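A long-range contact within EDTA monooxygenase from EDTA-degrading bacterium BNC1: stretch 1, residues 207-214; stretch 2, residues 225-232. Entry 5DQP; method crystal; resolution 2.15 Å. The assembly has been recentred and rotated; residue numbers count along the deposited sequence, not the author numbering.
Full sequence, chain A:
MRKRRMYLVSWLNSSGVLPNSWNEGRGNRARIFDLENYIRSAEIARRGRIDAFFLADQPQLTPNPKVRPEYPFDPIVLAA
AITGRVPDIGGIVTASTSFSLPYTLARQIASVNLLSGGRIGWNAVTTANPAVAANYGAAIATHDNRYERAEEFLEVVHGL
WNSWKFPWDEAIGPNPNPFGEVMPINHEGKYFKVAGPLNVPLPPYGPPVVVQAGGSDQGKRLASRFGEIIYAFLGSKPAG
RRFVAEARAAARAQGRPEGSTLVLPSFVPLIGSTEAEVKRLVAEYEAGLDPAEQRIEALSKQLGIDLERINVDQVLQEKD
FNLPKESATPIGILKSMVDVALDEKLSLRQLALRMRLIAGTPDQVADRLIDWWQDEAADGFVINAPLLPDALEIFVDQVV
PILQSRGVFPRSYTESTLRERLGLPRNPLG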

# COMPACT_ATOMS: atom_id res chain seq x y z
N PRO A 207 11.80 -4.25 -13.80
CA PRO A 207 10.48 -4.23 -13.15
C PRO A 207 10.48 -5.00 -11.83
O PRO A 207 11.44 -5.71 -11.50
CB PRO A 207 9.58 -4.90 -14.20
CG PRO A 207 10.48 -5.91 -14.84
CD PRO A 207 11.84 -5.21 -14.93
N PRO A 208 9.40 -4.88 -11.04
CA PRO A 208 9.31 -5.66 -9.81
C PRO A 208 9.40 -7.15 -10.07
O PRO A 208 8.93 -7.65 -11.09
CB PRO A 208 7.92 -5.30 -9.26
CG PRO A 208 7.60 -3.96 -9.90
CD PRO A 208 8.18 -4.08 -11.27
N VAL A 209 10.03 -7.86 -9.13
CA VAL A 209 10.10 -9.32 -9.17
C VAL A 209 8.72 -9.91 -8.95
O VAL A 209 7.96 -9.45 -8.09
CB VAL A 209 11.11 -9.81 -8.11
CG1 VAL A 209 11.08 -11.33 -7.94
CG2 VAL A 209 12.51 -9.33 -8.45
N VAL A 210 8.37 -10.93 -9.72
CA VAL A 210 7.05 -11.57 -9.63
C VAL A 210 7.22 -12.95 -9.04
O VAL A 210 8.03 -13.75 -9.51
CB VAL A 210 6.35 -11.63 -11.00
CG1 VAL A 210 5.08 -12.51 -10.93
CG2 VAL A 210 5.98 -10.21 -11.49
N VAL A 211 6.43 -13.24 -8.01
CA VAL A 211 6.50 -14.47 -7.24
C VAL A 211 5.22 -15.24 -7.47
O VAL A 211 4.15 -14.65 -7.68
CB VAL A 211 6.73 -14.16 -5.73
CG1 VAL A 211 6.66 -15.46 -4.85
CG2 VAL A 211 8.08 -13.45 -5.55
N GLN A 212 5.33 -16.58 -7.47
CA GLN A 212 4.20 -17.46 -7.71
C GLN A 212 4.23 -18.64 -6.74
O GLN A 212 5.30 -19.06 -6.28
CB GLN A 212 4.19 -17.96 -9.17
CG GLN A 212 2.90 -18.71 -9.60
CD GLN A 212 2.89 -20.20 -9.23
OE1 GLN A 212 3.96 -20.81 -9.08
NE2 GLN A 212 1.70 -20.77 -9.07
N ALA A 213 3.06 -19.07 -6.33
CA ALA A 213 2.85 -20.18 -5.42
C ALA A 213 1.61 -20.97 -5.84
O ALA A 213 0.51 -20.50 -5.72
CB ALA A 213 2.67 -19.66 -4.01
N GLY A 214 1.80 -22.18 -6.30
CA GLY A 214 0.69 -23.04 -6.69
C GLY A 214 1.05 -24.29 -7.44
O GLY A 214 1.52 -24.20 -8.54
N ARG A 225 5.64 -18.80 -17.19
CA ARG A 225 5.52 -17.59 -18.01
C ARG A 225 5.93 -16.33 -17.26
O ARG A 225 6.58 -15.45 -17.83
CB ARG A 225 4.08 -17.43 -18.53
CG ARG A 225 3.62 -18.59 -19.43
CD ARG A 225 2.19 -18.43 -19.98
NE ARG A 225 1.96 -17.08 -20.49
CZ ARG A 225 2.41 -16.64 -21.67
NH1 ARG A 225 3.11 -17.44 -22.47
NH2 ARG A 225 2.17 -15.39 -22.05
N PHE A 226 5.57 -16.23 -15.98
CA PHE A 226 5.73 -15.00 -15.22
C PHE A 226 6.44 -15.14 -13.88
O PHE A 226 6.90 -14.12 -13.36
CB PHE A 226 4.35 -14.38 -14.96
CG PHE A 226 3.64 -13.98 -16.20
CD1 PHE A 226 4.07 -12.88 -16.92
CD2 PHE A 226 2.57 -14.72 -16.68
CE1 PHE A 226 3.43 -12.50 -18.09
CE2 PHE A 226 1.94 -14.36 -17.85
CZ PHE A 226 2.36 -13.25 -18.55
N GLY A 227 6.56 -16.33 -13.31
CA GLY A 227 7.12 -16.47 -11.98
C GLY A 227 8.63 -16.47 -12.02
O GLY A 227 9.24 -17.18 -12.82
N GLU A 228 9.25 -15.63 -11.19
CA GLU A 228 10.70 -15.64 -11.06
C GLU A 228 11.12 -16.31 -9.77
O GLU A 228 12.21 -16.87 -9.70
CB GLU A 228 11.23 -14.22 -11.10
CG GLU A 228 10.60 -13.47 -12.25
CD GLU A 228 11.07 -12.04 -12.37
OE1 GLU A 228 10.30 -11.12 -12.02
OE2 GLU A 228 12.21 -11.85 -12.84
N ILE A 229 10.26 -16.23 -8.76
CA ILE A 229 10.38 -17.02 -7.55
C ILE A 229 9.13 -17.86 -7.41
O ILE A 229 8.01 -17.37 -7.59
CB ILE A 229 10.58 -16.17 -6.29
CG1 ILE A 229 11.66 -15.10 -6.51
CG2 ILE A 229 10.92 -17.08 -5.12
CD1 ILE A 229 11.81 -14.18 -5.30
N ILE A 230 9.33 -19.13 -7.10
CA ILE A 230 8.25 -20.07 -6.85
C ILE A 230 8.42 -20.61 -5.44
O ILE A 230 9.50 -21.12 -5.09
CB ILE A 230 8.26 -21.21 -7.89
CG1 ILE A 230 8.40 -20.64 -9.32
CG2 ILE A 230 7.07 -22.14 -7.67
CD1 ILE A 230 8.62 -21.70 -10.39
N TYR A 231 7.37 -20.47 -4.63
CA TYR A 231 7.30 -21.12 -3.32
C TYR A 231 6.84 -22.55 -3.48
O TYR A 231 5.95 -22.84 -4.29
CB TYR A 231 6.34 -20.40 -2.40
CG TYR A 231 6.75 -19.00 -2.05
CD1 TYR A 231 8.01 -18.52 -2.38
CD2 TYR A 231 5.87 -18.17 -1.37
CE1 TYR A 231 8.39 -17.24 -2.03
CE2 TYR A 231 6.24 -16.89 -1.01
CZ TYR A 231 7.50 -16.42 -1.34
OH TYR A 231 7.85 -15.14 -1.00
N ALA A 232 7.43 -23.46 -2.71
CA ALA A 232 7.15 -24.87 -2.82
C ALA A 232 6.89 -25.48 -1.45
O ALA A 232 7.27 -24.93 -0.40
CB ALA A 232 8.29 -25.64 -3.51
O HOH W 1 8.74 -9.41 -13.33
O HOH W 2 4.15 -23.79 -6.51

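The strand that includes Val211 and Gln212 runs parallel to the one that starts at Ile229, their axes 4.7 Å apart at closest approach and their N-to-C directions 25° apart. The register places Val211 opposite Ile229 and Gln212 opposite Ile230, with CA-CA distances of 4.7 and 4.9 Å. Hydrogen bonds alternate along the pair in the parallel manner: Gln212 N donates to Ile229 O (2.8 Å), and Tyr231 N donates to Gln212 O (3.0 Å), so that Gln212 uses its amide and its carbonyl on the two residues that flank Ile230. Two CA-H...O contacts, Val211 CA to Ile229 O (3.3 Å) and Ile230 CA to Gln212 O (3.2 Å), fall on carbonyls already engaged by these bonds.

Before the second strand begins, the chain leaves its helix at Gly227 and turns so that two successive amides face one carbonyl. Glu228 N makes a short, nearly straight hydrogen bond to Val210 O (2.8 Å), whereas the bond from Ile229 N to Val210 O is weak at 3.4 Å. The Glu228 side chain completes this junction. Its CA-to-CB bond points sideways, but its end comes nearer to the first stretch, where OE1 accepts a hydrogen bond from Val210 N (3.0 Å). Val210 is therefore bonded to Glu228 through both its amide and its carbonyl. Water 1 extends the link by donating to Glu228 OE1 (2.7 Å) and to Pro208 O (2.9 Å). A carboxylate suits this buried site because its oxygen can accept from several donors at once.

On the face carrying Val211, Ile229 and Tyr231, the packing is apolar. Val211 CG2 lies 3.8 Å from Ile229 CB, while CG1 sits over one face of the Tyr231 ring, 3.9 Å from its centroid and 19° off the ring normal, in a CH-pi contact. The branched valine thus reaches both residues. Ile229 also extends CD1 to within 4.0 Å of Val209 CG1, and the small Ala213 brings its CB to 4.1 Å from Tyr231 CB.

The other face carries Gln212 and Ile230, with Gln212 OE1 3.7 Å from Ile230 CG2. Gly227 lies close to the Gln212 side chain: an ideal CB on this glycine would be only 3.2 Å from Gln212 CB, a tight fit that its lack of a side chain avoids. Farther along, water 2 accepts from Gly214 N (2.9 Å) and donates to Tyr231 O (3.0 Å). Altogether, the contact buries 514 Å², summed over both stretches.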